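Side-chain contacts in GCN5-related N-acetyltransferase (PDB 2Q0Y), which probably transfers acyl groups, as a member of the GCN5-related N-acetyltransferase (GNAT) family, and binds zinc and magnesium ions in the crystal: residues A124-T129 with P134-M139; F23-R28 with N92-P97; F54-E59 with E113-E118; P79-P82 with K86-Y89. All coordinates share one frame; numbering follows the deposited sequence. Where two conformers were deposited one is given.

Interaction 1: residues A124-T129 with P134-M139; sequences AVLHAT and PLYARM. With MG (magnesium ion), chain C.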
loop_
_atom_site.group_PDB
_atom_site.type_symbol
_atom_site.label_atom_id
_atom_site.label_comp_id
_atom_site.label_asym_id
_atom_site.label_seq_id
_atom_site.Cartn_x
_atom_site.Cartn_y
_atom_site.Cartn_z
ATOM N N ALA A 124 -6.438 -8.446 1.080
ATOM C CA ALA A 124 -5.006 -8.377 1.348
ATOM C C ALA A 124 -4.222 -8.034 0.094
ATOM O O ALA A 124 -4.689 -8.272 -1.046
ATOM C CB ALA A 124 -4.529 -9.703 1.906
ATOM N N VAL A 125 -3.028 -7.491 0.314
ATOM C CA VAL A 125 -2.119 -7.120 -0.765
ATOM C C VAL A 125 -0.704 -7.568 -0.420
ATOM O O VAL A 125 -0.405 -7.891 0.724
ATOM C CB VAL A 125 -2.130 -5.595 -1.069
ATOM C CG1 VAL A 125 -3.513 -5.129 -1.561
ATOM C CG2 VAL A 125 -1.703 -4.797 0.132
ATOM N N LEU A 126 0.142 -7.630 -1.443
ATOM C CA LEU A 126 1.563 -7.953 -1.296
ATOM C C LEU A 126 2.287 -7.284 -2.450
ATOM O O LEU A 126 1.647 -6.903 -3.425
ATOM C CB LEU A 126 1.785 -9.482 -1.306
ATOM C CG LEU A 126 1.359 -10.333 -2.509
ATOM C CD1 LEU A 126 2.323 -10.243 -3.700
ATOM C CD2 LEU A 126 1.205 -11.785 -2.077
ATOM N N HIS A 127 3.603 -7.125 -2.345
ATOM C CA HIS A 127 4.405 -6.676 -3.480
ATOM C C HIS A 127 5.291 -7.823 -3.911
ATOM O O HIS A 127 6.131 -8.301 -3.136
ATOM C CB HIS A 127 5.218 -5.448 -3.115
ATOM C CG HIS A 127 4.380 -4.232 -2.888
ATOM N ND1 HIS A 127 3.965 -3.842 -1.637
ATOM C CD2 HIS A 127 3.883 -3.316 -3.752
ATOM C CE1 HIS A 127 3.250 -2.735 -1.736
ATOM N NE2 HIS A 127 3.173 -2.404 -3.012
ATOM N N ALA A 128 5.056 -8.307 -5.122
ATOM C CA ALA A 128 5.691 -9.531 -5.584
ATOM C C ALA A 128 7.093 -9.270 -6.105
ATOM O O ALA A 128 7.409 -8.160 -6.518
ATOM C CB ALA A 128 4.862 -10.170 -6.655
ATOM N N THR A 129 7.941 -10.291 -6.032
ATOM C CA THR A 129 9.134 -10.360 -6.849
ATOM C C THR A 129 8.734 -11.139 -8.109
ATOM O O THR A 129 7.753 -11.898 -8.095
ATOM C CB THR A 129 10.250 -11.132 -6.138
ATOM O OG1 THR A 129 9.788 -12.459 -5.869
ATOM C CG2 THR A 129 10.635 -10.460 -4.826
ATOM N N PRO A 134 4.471 -16.174 -10.203
ATOM C CA PRO A 134 3.679 -17.299 -10.746
ATOM C C PRO A 134 2.924 -18.088 -9.665
ATOM O O PRO A 134 1.795 -18.497 -9.883
ATOM C CB PRO A 134 4.727 -18.180 -11.441
ATOM C CG PRO A 134 5.948 -17.324 -11.582
ATOM C CD PRO A 134 5.913 -16.350 -10.451
ATOM N N LEU A 135 3.555 -18.285 -8.517
ATOM C CA LEU A 135 2.902 -18.929 -7.383
ATOM C C LEU A 135 1.708 -18.106 -6.918
ATOM O O LEU A 135 0.630 -18.638 -6.691
ATOM C CB LEU A 135 3.890 -19.126 -6.220
ATOM C CG LEU A 135 3.283 -19.582 -4.885
ATOM C CD1 LEU A 135 2.624 -20.961 -5.035
ATOM C CD2 LEU A 135 4.328 -19.572 -3.783
ATOM N N TYR A 136 1.894 -16.794 -6.785
ATOM C CA TYR A 136 0.808 -15.968 -6.273
ATOM C C TYR A 136 -0.367 -16.020 -7.241
ATOM O O TYR A 136 -1.516 -16.169 -6.825
ATOM C CB TYR A 136 1.264 -14.526 -5.986
ATOM C CG TYR A 136 2.531 -14.434 -5.154
ATOM C CD1 TYR A 136 2.795 -15.348 -4.119
ATOM C CD2 TYR A 136 3.487 -13.456 -5.419
ATOM C CE1 TYR A 136 3.963 -15.269 -3.376
ATOM C CE2 TYR A 136 4.655 -13.373 -4.683
ATOM C CZ TYR A 136 4.891 -14.273 -3.658
ATOM O OH TYR A 136 6.068 -14.192 -2.942
ATOM N N ALA A 137 -0.079 -15.924 -8.531
ATOM C CA ALA A 137 -1.128 -15.988 -9.531
ATOM C C ALA A 137 -1.862 -17.319 -9.442
ATOM O O ALA A 137 -3.090 -17.343 -9.503
ATOM C CB ALA A 137 -0.565 -15.787 -10.895
ATOM N N ARG A 138 -1.118 -18.414 -9.300
ATOM C CA ARG A 138 -1.713 -19.746 -9.123
ATOM C C ARG A 138 -2.627 -19.786 -7.907
ATOM O O ARG A 138 -3.644 -20.490 -7.901
ATOM C CB ARG A 138 -0.633 -20.824 -8.940
ATOM C CG ARG A 138 0.077 -21.246 -10.207
ATOM C CD ARG A 138 0.921 -22.515 -10.000
ATOM N NE ARG A 138 2.223 -22.250 -9.376
ATOM C CZ ARG A 138 2.621 -22.687 -8.177
ATOM N NH1 ARG A 138 1.829 -23.438 -7.404
ATOM N NH2 ARG A 138 3.842 -22.370 -7.746
HETATM N N MSE A 139 -2.247 -19.045 -6.871
HETATM C CA MSE A 139 -2.993 -19.014 -5.625
HETATM C C MSE A 139 -4.105 -17.951 -5.604
HETATM O O MSE A 139 -4.677 -17.687 -4.548
HETATM C CB MSE A 139 -2.036 -18.790 -4.466
HETATM C CG MSE A 139 -1.018 -19.915 -4.245
HETATM SE SE MSE A 139 0.030 -19.516 -2.645
HETATM C CE MSE A 139 -1.430 -19.682 -1.346
HETATM MG MG MG C . 1.133 -1.355 -2.388
HETATM O O HOH W 1 0.484 -0.487 -0.553
#
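Ala128, the first residue past the strand that covers 124-127, faces Tyr136 in the short helix that follows, their CA atoms 8.1 Å apart, close enough for side chains to meet though the backbones do not. The aromatic ring of Tyr136 fills the gap. Leu126 reaches over one of its faces: CD2 stands above the ring centre, 4.3 Å from the Tyr136 centroid and 10° off the normal, a CH-pi contact. The other methyl, CD1, lies over the same face but out toward the rim, 3.8 Å from CD2 of Tyr136. Ala128 closes in from a different direction, its CB lying near the ring plane and 3.8 Å from Tyr136 CE2, so face and edge are held by different residues. This is a strand-loop-helix connection in the C-terminal half of the GNAT fold, ahead of the last strand, 142-150; strand 123-127 runs parallel to strand 86-95 and the helix packs back through Tyr136 on Leu93. The phenol oxygen, at the far end of the ring, is hydrogen-bonded to an unidentified bound molecule. His127 turns away from the helix; its CG lies anti to the carbonyl carbon (chi1 -68°), and NE2 binds a magnesium ion at 2.4 Å. That ion is also held by Glu146 and by Glu146 of the second subunit, while Tyr89 hydrogen-bonds to His127 ND1.

Interaction 2: residues F23-R28 with N92-P97; sequences FREAGR and NLYVDP
Tyr94 and Glu25 join the central sheet to the C-terminal end of helix 12-25, one of the two helices that lie between the first two strands of this GNAT fold. The close part of the contact is small and polar, and is described for one of the two conformers modelled for Glu25. In it, Tyr94 OH donates to Glu25 OE2 across 2.6 Å, meeting the oxygen on its syn side but 26° out of the carboxylate plane. Because CG of Tyr94 is anti to the backbone N (chi1 -174°), the ring extends from the strand toward the helix; Glu25 answers with a chain extended beyond CG, and the two side chains cross at about a right angle. The carboxylate sits at the ring edge rather than over a face: Glu25 OE1 is 3.4 Å from Tyr94 CE1, and the two planes are 52° apart. OE1 has a second partner in Arg100, whose salt bridge places positive charge beside the carboxylate and would be expected to stabilise its ionised form. Nearer the sheet, Tyr94 is packed against Ala21 and Met22 of the same helix.

Toward solvent the packing thins. Glu25 lies at the exposed surface, and the helix ends directly after it in a Schellman motif, with Arg28 N bonded back to Phe23 O and Gly27, at positive phi, bonded through its N to Arg24 O. On this looser side Pro97 approaches only by its ring, CG standing 4.0 Å from Glu25 OE2 in the same conformer.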
loop_
_atom_site.group_PDB
_atom_site.type_symbol
_atom_site.label_atom_id
_atom_site.label_comp_id
_atom_site.label_asym_id
_atom_site.label_seq_id
_atom_site.Cartn_x
_atom_site.Cartn_y
_atom_site.Cartn_z
ATOM N N PHE A 23 15.353 -9.363 -1.350
ATOM C CA PHE A 23 15.610 -8.223 -2.237
ATOM C C PHE A 23 16.887 -8.367 -3.059
ATOM O O PHE A 23 16.929 -7.949 -4.220
ATOM C CB PHE A 23 15.652 -6.919 -1.433
ATOM C CG PHE A 23 14.298 -6.366 -1.048
ATOM C CD1 PHE A 23 13.307 -6.168 -2.007
ATOM C CD2 PHE A 23 14.036 -5.998 0.264
ATOM C CE1 PHE A 23 12.091 -5.620 -1.666
ATOM C CE2 PHE A 23 12.811 -5.461 0.613
ATOM C CZ PHE A 23 11.842 -5.270 -0.358
ATOM N N ARG A 24 17.941 -8.934 -2.482
ATOM C CA ARG A 24 19.190 -9.108 -3.214
ATOM C C ARG A 24 18.952 -10.046 -4.377
ATOM O O ARG A 24 19.368 -9.780 -5.507
ATOM C CB ARG A 24 20.273 -9.678 -2.306
ATOM C CG ARG A 24 21.607 -9.917 -2.979
ATOM C CD ARG A 24 22.647 -10.407 -1.974
ATOM N NE ARG A 24 22.191 -11.613 -1.274
ATOM C CZ ARG A 24 22.481 -11.931 -0.009
ATOM N NH1 ARG A 24 23.267 -11.152 0.739
ATOM N NH2 ARG A 24 21.985 -13.050 0.517
ATOM N N GLU A 25 18.255 -11.143 -4.106
ATOM C CA GLU A 25 17.999 -12.146 -5.141
ATOM C C GLU A 25 17.069 -11.587 -6.224
ATOM O O GLU A 25 17.136 -12.010 -7.382
ATOM C CB GLU A 25 17.468 -13.454 -4.522
ATOM C CG GLU A 25 18.569 -14.306 -3.857
ATOM C CD GLU A 25 18.035 -15.456 -2.985
ATOM O OE1 GLU A 25 16.892 -15.873 -3.228
ATOM O OE2 GLU A 25 18.758 -15.944 -2.076
ATOM N N ALA A 26 16.235 -10.625 -5.863
ATOM C CA ALA A 26 15.351 -9.955 -6.809
ATOM C C ALA A 26 16.064 -8.838 -7.597
ATOM O O ALA A 26 15.459 -8.211 -8.460
ATOM C CB ALA A 26 14.170 -9.392 -6.097
ATOM N N GLY A 27 17.333 -8.587 -7.305
ATOM C CA GLY A 27 18.146 -7.658 -8.106
ATOM C C GLY A 27 18.269 -6.231 -7.578
ATOM O O GLY A 27 18.761 -5.338 -8.306
ATOM N N ARG A 28 17.856 -6.000 -6.334
ATOM C CA ARG A 28 18.068 -4.698 -5.698
ATOM C C ARG A 28 19.539 -4.508 -5.381
ATOM O O ARG A 28 20.246 -5.467 -5.096
ATOM C CB ARG A 28 17.242 -4.537 -4.433
ATOM C CG ARG A 28 15.720 -4.671 -4.604
ATOM C CD ARG A 28 15.104 -3.920 -5.787
ATOM N NE ARG A 28 14.867 -2.488 -5.572
ATOM C CZ ARG A 28 13.678 -1.916 -5.330
ATOM N NH1 ARG A 28 12.561 -2.627 -5.189
ATOM N NH2 ARG A 28 13.615 -0.602 -5.186
ATOM N N ASN A 92 8.176 -10.085 3.085
ATOM C CA ASN A 92 9.361 -10.825 3.511
ATOM C C ASN A 92 9.272 -12.346 3.418
ATOM O O ASN A 92 9.920 -13.049 4.189
ATOM C CB ASN A 92 9.767 -10.436 4.942
ATOM C CG ASN A 92 10.191 -8.998 5.060
ATOM O OD1 ASN A 92 10.701 -8.412 4.107
ATOM N ND2 ASN A 92 9.981 -8.413 6.233
ATOM N N LEU A 93 8.522 -12.862 2.445
ATOM C CA LEU A 93 8.556 -14.299 2.157
ATOM C C LEU A 93 9.913 -14.656 1.569
ATOM O O LEU A 93 10.295 -14.152 0.498
ATOM C CB LEU A 93 7.449 -14.701 1.178
ATOM C CG LEU A 93 7.484 -16.187 0.748
ATOM C CD1 LEU A 93 7.375 -17.127 1.936
ATOM C CD2 LEU A 93 6.399 -16.499 -0.249
ATOM N N TYR A 94 10.632 -15.523 2.273
ATOM C CA TYR A 94 11.933 -16.000 1.824
ATOM C C TYR A 94 12.024 -17.484 2.113
ATOM O O TYR A 94 11.695 -17.928 3.223
ATOM C CB TYR A 94 13.092 -15.278 2.495
ATOM C CG TYR A 94 14.428 -15.695 1.904
ATOM C CD1 TYR A 94 14.815 -15.252 0.629
ATOM C CD2 TYR A 94 15.276 -16.566 2.579
ATOM C CE1 TYR A 94 16.022 -15.643 0.076
ATOM C CE2 TYR A 94 16.476 -16.978 2.033
ATOM C CZ TYR A 94 16.852 -16.513 0.770
ATOM O OH TYR A 94 18.048 -16.921 0.238
ATOM N N VAL A 95 12.484 -18.239 1.119
ATOM C CA VAL A 95 12.733 -19.667 1.286
ATOM C C VAL A 95 14.189 -19.994 0.942
ATOM O O VAL A 95 14.689 -19.622 -0.124
ATOM C CB VAL A 95 11.777 -20.525 0.405
ATOM C CG1 VAL A 95 12.021 -22.001 0.631
ATOM C CG2 VAL A 95 10.318 -20.207 0.671
ATOM N N ASP A 96 14.869 -20.714 1.831
ATOM C CA ASP A 96 16.247 -21.161 1.589
ATOM C C ASP A 96 16.378 -21.738 0.174
ATOM O O ASP A 96 15.585 -22.573 -0.216
ATOM C CB ASP A 96 16.660 -22.234 2.598
ATOM C CG ASP A 96 18.025 -22.821 2.305
ATOM O OD1 ASP A 96 19.020 -22.122 2.541
ATOM O OD2 ASP A 96 18.115 -23.980 1.839
ATOM N N PRO A 97 17.385 -21.289 -0.596
ATOM C CA PRO A 97 17.573 -21.717 -1.964
ATOM C C PRO A 97 17.678 -23.219 -2.210
ATOM O O PRO A 97 17.396 -23.674 -3.323
ATOM C CB PRO A 97 18.888 -21.031 -2.353
ATOM C CG PRO A 97 18.963 -19.862 -1.542
ATOM C CD PRO A 97 18.337 -20.226 -0.237
#

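Interaction 3: residues F54-E59 with E113-E118; sequences FGWVME and EAEFAE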
loop_
_atom_site.group_PDB
_atom_site.type_symbol
_atom_site.label_atom_id
_atom_site.label_comp_id
_atom_site.label_asym_id
_atom_site.label_seq_id
_atom_site.Cartn_x
_atom_site.Cartn_y
_atom_site.Cartn_z
ATOM N N PHE A 54 3.746 -9.873 12.459
ATOM C CA PHE A 54 3.554 -11.246 12.867
ATOM C C PHE A 54 3.991 -12.118 11.681
ATOM O O PHE A 54 4.361 -11.620 10.627
ATOM C CB PHE A 54 2.096 -11.489 13.285
ATOM C CG PHE A 54 1.807 -12.923 13.692
ATOM C CD1 PHE A 54 2.334 -13.456 14.868
ATOM C CD2 PHE A 54 1.020 -13.753 12.880
ATOM C CE1 PHE A 54 2.077 -14.796 15.241
ATOM C CE2 PHE A 54 0.771 -15.090 13.244
ATOM C CZ PHE A 54 1.308 -15.604 14.429
ATOM N N GLY A 55 4.001 -13.423 11.864
ATOM C CA GLY A 55 4.294 -14.307 10.761
ATOM C C GLY A 55 4.632 -15.689 11.230
ATOM O O GLY A 55 4.359 -16.063 12.388
ATOM N N TRP A 56 5.277 -16.438 10.339
ATOM C CA TRP A 56 5.502 -17.847 10.564
ATOM C C TRP A 56 6.886 -18.210 10.068
ATOM O O TRP A 56 7.389 -17.606 9.106
ATOM C CB TRP A 56 4.451 -18.668 9.809
ATOM C CG TRP A 56 3.023 -18.282 10.083
ATOM C CD1 TRP A 56 2.233 -17.439 9.341
ATOM C CD2 TRP A 56 2.213 -18.735 11.168
ATOM N NE1 TRP A 56 0.976 -17.338 9.911
ATOM C CE2 TRP A 56 0.946 -18.120 11.036
ATOM C CE3 TRP A 56 2.444 -19.586 12.249
ATOM C CZ2 TRP A 56 -0.094 -18.351 11.944
ATOM C CZ3 TRP A 56 1.406 -19.829 13.144
ATOM C CH2 TRP A 56 0.162 -19.208 12.992
ATOM N N VAL A 57 7.486 -19.203 10.708
ATOM C CA VAL A 57 8.807 -19.710 10.343
ATOM C C VAL A 57 8.700 -21.213 10.034
ATOM O O VAL A 57 8.074 -21.956 10.784
ATOM C CB VAL A 57 9.807 -19.467 11.494
ATOM C CG1 VAL A 57 11.168 -20.029 11.179
ATOM C CG2 VAL A 57 9.901 -17.953 11.806
HETATM N N MSE A 58 9.280 -21.661 8.918
HETATM C CA MSE A 58 9.392 -23.094 8.625
HETATM C C MSE A 58 10.772 -23.595 9.041
HETATM O O MSE A 58 11.801 -23.024 8.657
HETATM C CB MSE A 58 9.182 -23.382 7.139
HETATM C CG MSE A 58 9.020 -24.844 6.801
HETATM SE SE MSE A 58 7.248 -25.474 7.362
HETATM C CE MSE A 58 6.184 -24.564 6.065
ATOM N N GLU A 59 10.786 -24.671 9.816
ATOM C CA GLU A 59 12.013 -25.239 10.354
ATOM C C GLU A 59 12.175 -26.710 9.994
ATOM O O GLU A 59 11.198 -27.439 9.898
ATOM C CB GLU A 59 12.030 -25.146 11.879
ATOM C CG GLU A 59 11.832 -23.776 12.417
ATOM C CD GLU A 59 12.055 -23.731 13.898
ATOM O OE1 GLU A 59 11.604 -24.661 14.596
ATOM O OE2 GLU A 59 12.692 -22.767 14.349
ATOM N N GLU A 113 -2.550 -16.404 4.693
ATOM C CA GLU A 113 -3.930 -16.161 4.270
ATOM C C GLU A 113 -4.946 -16.669 5.315
ATOM O O GLU A 113 -5.943 -16.003 5.584
ATOM C CB GLU A 113 -4.215 -16.786 2.920
ATOM C CG GLU A 113 -3.406 -16.142 1.790
ATOM C CD GLU A 113 -3.631 -16.788 0.435
ATOM O OE1 GLU A 113 -4.577 -17.593 0.263
ATOM O OE2 GLU A 113 -2.807 -16.511 -0.452
ATOM N N ALA A 114 -4.677 -17.829 5.906
ATOM C CA ALA A 114 -5.557 -18.395 6.937
ATOM C C ALA A 114 -5.597 -17.520 8.187
ATOM O O ALA A 114 -6.642 -17.396 8.826
ATOM C CB ALA A 114 -5.113 -19.788 7.302
ATOM N N GLU A 115 -4.453 -16.932 8.536
ATOM C CA GLU A 115 -4.377 -16.012 9.658
ATOM C C GLU A 115 -5.247 -14.782 9.395
ATOM O O GLU A 115 -6.002 -14.366 10.259
ATOM C CB GLU A 115 -2.926 -15.626 9.935
ATOM C CG GLU A 115 -2.752 -14.711 11.104
ATOM C CD GLU A 115 -3.071 -15.377 12.437
ATOM O OE1 GLU A 115 -2.991 -16.612 12.518
ATOM O OE2 GLU A 115 -3.407 -14.642 13.403
ATOM N N PHE A 116 -5.180 -14.232 8.183
ATOM C CA PHE A 116 -6.057 -13.117 7.813
ATOM C C PHE A 116 -7.537 -13.520 7.909
ATOM O O PHE A 116 -8.366 -12.749 8.389
ATOM C CB PHE A 116 -5.765 -12.612 6.390
ATOM C CG PHE A 116 -4.473 -11.852 6.244
ATOM C CD1 PHE A 116 -3.986 -11.022 7.253
ATOM C CD2 PHE A 116 -3.758 -11.951 5.069
ATOM C CE1 PHE A 116 -2.803 -10.334 7.096
ATOM C CE2 PHE A 116 -2.553 -11.258 4.912
ATOM C CZ PHE A 116 -2.089 -10.451 5.930
ATOM N N ALA A 117 -7.858 -14.735 7.480
ATOM C CA ALA A 117 -9.235 -15.232 7.556
ATOM C C ALA A 117 -9.721 -15.324 9.007
ATOM O O ALA A 117 -10.826 -14.908 9.322
ATOM C CB ALA A 117 -9.380 -16.549 6.872
ATOM N N GLU A 118 -8.885 -15.885 9.870
ATOM C CA GLU A 118 -9.162 -15.971 11.298
ATOM C C GLU A 118 -9.424 -14.591 11.899
ATOM O O GLU A 118 -10.281 -14.448 12.779
ATOM C CB GLU A 118 -7.975 -16.630 12.004
ATOM C CG GLU A 118 -8.072 -16.703 13.519
ATOM C CD GLU A 118 -6.793 -17.262 14.142
ATOM O OE1 GLU A 118 -5.747 -17.179 13.500
ATOM O OE2 GLU A 118 -6.832 -17.803 15.256
#
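The beginning of strand 54-60 passes the C-terminal turns of helix 104-118, and the two segments meet through one helical residue, Glu115, and two residues on the same side of the strand, Phe54 and Trp56. Between them, Gly55 adopts an almost fully extended backbone. Glu115 leaves the helix with CG anti to its N, then bends at chi2 (68°), which brings the carboxylate against the side of the aromatic pair. Its CD stands 3.9 Å from Phe54 CE2, approaching that ring obliquely. The oxygen OE1 goes to the indole, 3.4 Å from Trp56 CZ2 and near the indole plane, so it faces the hydrogen-bearing rim of the benzo ring and not its pi cloud. Glu115 crosses both aromatic side chains at about a right angle, and its carboxylate is turned 51° from the phenyl plane and 59° from the indole. The aromatic pair also pack on each other: Phe54 CE2 lies 3.5 Å above the Trp56 plane, displaced toward the rim.

In this alpha/beta fold the contact joins a helix to a strand of the sheet it covers, with Trp56 reaching on to Leu108 and Arg111 of the same helix. The strongest polar partner of Glu115 is Arg119, salt-bridged to OE2. That cation would favour an ionised carboxylate, as would the weakly positive ring edge of Trp56 beside OE1; against this, Glu115 OE1 lies 3.0 Å from Glu118 OE1, two acceptors without a hydrogen bond, which might raise the pKa of one of the two.

Interaction 4: residues P79-P82 with K86-Y89; sequences PSHP and KRGY. With FMT (formic acid), chain I.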
loop_
_atom_site.group_PDB
_atom_site.type_symbol
_atom_site.label_atom_id
_atom_site.label_comp_id
_atom_site.label_asym_id
_atom_site.label_seq_id
_atom_site.Cartn_x
_atom_site.Cartn_y
_atom_site.Cartn_z
ATOM N N PRO A 79 -13.779 0.004 -2.142
ATOM C CA PRO A 79 -14.697 -0.954 -2.750
ATOM C C PRO A 79 -14.326 -2.445 -2.611
ATOM O O PRO A 79 -15.220 -3.285 -2.679
ATOM C CB PRO A 79 -14.709 -0.534 -4.220
ATOM C CG PRO A 79 -14.291 0.900 -4.207
ATOM C CD PRO A 79 -13.322 1.021 -3.109
ATOM N N SER A 80 -13.050 -2.773 -2.414
ATOM C CA SER A 80 -12.642 -4.159 -2.180
ATOM C C SER A 80 -12.828 -4.595 -0.725
ATOM O O SER A 80 -12.640 -5.764 -0.402
ATOM C CB SER A 80 -11.193 -4.348 -2.608
ATOM O OG SER A 80 -11.085 -4.227 -4.024
ATOM N N HIS A 81 -13.169 -3.654 0.147
ATOM C CA HIS A 81 -13.392 -3.914 1.570
ATOM C C HIS A 81 -14.232 -2.763 2.133
ATOM O O HIS A 81 -13.769 -1.952 2.946
ATOM C CB HIS A 81 -12.078 -4.153 2.343
ATOM C CG HIS A 81 -11.022 -3.109 2.149
ATOM N ND1 HIS A 81 -10.906 -2.008 2.973
ATOM C CD2 HIS A 81 -9.983 -3.042 1.281
ATOM C CE1 HIS A 81 -9.853 -1.296 2.597
ATOM N NE2 HIS A 81 -9.279 -1.904 1.574
ATOM N N PRO A 82 -15.479 -2.658 1.647
ATOM C CA PRO A 82 -16.249 -1.429 1.891
ATOM C C PRO A 82 -16.541 -1.184 3.355
ATOM O O PRO A 82 -16.766 -0.042 3.734
ATOM C CB PRO A 82 -17.557 -1.660 1.112
ATOM C CG PRO A 82 -17.629 -3.122 0.881
ATOM C CD PRO A 82 -16.214 -3.601 0.790
ATOM N N LYS A 86 -9.128 -1.310 6.984
ATOM C CA LYS A 86 -7.874 -2.046 7.092
ATOM C C LYS A 86 -7.720 -2.969 5.884
ATOM O O LYS A 86 -8.705 -3.284 5.191
ATOM C CB LYS A 86 -7.823 -2.852 8.391
ATOM C CG LYS A 86 -8.913 -3.895 8.525
ATOM C CD LYS A 86 -9.060 -4.408 9.965
ATOM C CE LYS A 86 -10.288 -5.330 10.127
ATOM N NZ LYS A 86 -10.398 -5.887 11.526
ATOM N N ARG A 87 -6.482 -3.383 5.631
ATOM C CA ARG A 87 -6.223 -4.483 4.728
ATOM C C ARG A 87 -5.023 -5.301 5.217
ATOM O O ARG A 87 -4.188 -4.811 5.984
ATOM C CB ARG A 87 -6.088 -4.011 3.269
ATOM C CG ARG A 87 -5.175 -2.892 3.028
ATOM C CD ARG A 87 -5.042 -2.586 1.512
ATOM N NE ARG A 87 -6.256 -2.070 0.873
ATOM C CZ ARG A 87 -6.314 -1.638 -0.389
ATOM N NH1 ARG A 87 -5.223 -1.619 -1.147
ATOM N NH2 ARG A 87 -7.448 -1.201 -0.908
ATOM N N GLY A 88 -4.993 -6.565 4.824
ATOM C CA GLY A 88 -3.869 -7.435 5.125
ATOM C C GLY A 88 -2.696 -7.100 4.228
ATOM O O GLY A 88 -2.873 -6.657 3.085
ATOM N N TYR A 89 -1.489 -7.296 4.751
ATOM C CA TYR A 89 -0.269 -7.076 3.988
ATOM C C TYR A 89 0.707 -8.223 4.269
ATOM O O TYR A 89 0.969 -8.546 5.427
ATOM C CB TYR A 89 0.370 -5.708 4.314
ATOM C CG TYR A 89 1.565 -5.434 3.424
ATOM C CD1 TYR A 89 1.412 -5.401 2.037
ATOM C CD2 TYR A 89 2.830 -5.216 3.943
ATOM C CE1 TYR A 89 2.477 -5.188 1.198
ATOM C CE2 TYR A 89 3.919 -4.995 3.091
ATOM C CZ TYR A 89 3.734 -4.992 1.717
ATOM O OH TYR A 89 4.792 -4.770 0.813
HETATM C C FMT I . -13.335 -8.293 11.409
HETATM O O1 FMT I . -14.120 -8.541 10.485
HETATM O O2 FMT I . -12.300 -7.637 11.226
#
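The loop that connects antiparallel strands 63-74 and 86-95 folds back on the start of the second strand, and its anchor is a histidine gripped by an arginine. Arg87 meets His81 side-on, directing two nitrogens to one acceptor: NE lies 3.1 Å from His81 NE2, with an N-H...N angle of 151°, and NH2 lies 3.2 Å from the same His81 NE2. The acceptor is in the guanidinium plane, whereas the donors are tilted out of the imidazole plane, NE by 26°. Ring and guanidinium planes stand 80° apart, and the guanidinium edge meets NE2 at the edge of the imidazole. A bend at chi3 of Arg87 turns the guanidinium toward the loop. Over one face of the imidazole lies the carbonyl of Lys86, whose O is 3.4 Å from His81 ND1 but poorly angled for a bond; ND1 is instead hydrogen-bonded to Gln84 O. With ND1 and NE2 both engaged, the rotation of the ring is fixed, and the pattern is consistent with a neutral imidazole carrying its proton on ND1. Lys86 leaves the strand pointing away from the loop, and its extended chain carries NZ to within 2.6 Å of O2 of a formic acid molecule, probably from the crystallisation liquor.

Around this pair, Trp75 makes a cation-pi contact with Arg87, and Phe123 and Val125 of strand 123-127 pack against the same arginine. Strand 86-95 itself runs between strands 63-74 and 123-127, while Ser80 and Pro79 meet Arg28 and Phe23 of the second subunit.

Overall arrangement
From the N terminus, helix 12-25 supplies the first half of interaction 2, which closes a long loop only when strand 86-95 is reached. Interaction 3 opens inside that loop, at strand 54-60, and ends beyond it on helix 104-118, so the two cross. Interaction 4 closes a short turn within both, at the start of strand 86-95. Interaction 1 follows in series, closing the small loop between strand 123-127 and helix 133-138. All four reach the same sheet. Tyr136 touches Leu93, Ala124 touches Phe116, and Val125 N is hydrogen-bonded to Gly88 O in the parallel pairing of strands 86-95 and 123-127, which ties interaction 1 to the other three; each also touches the second subunit.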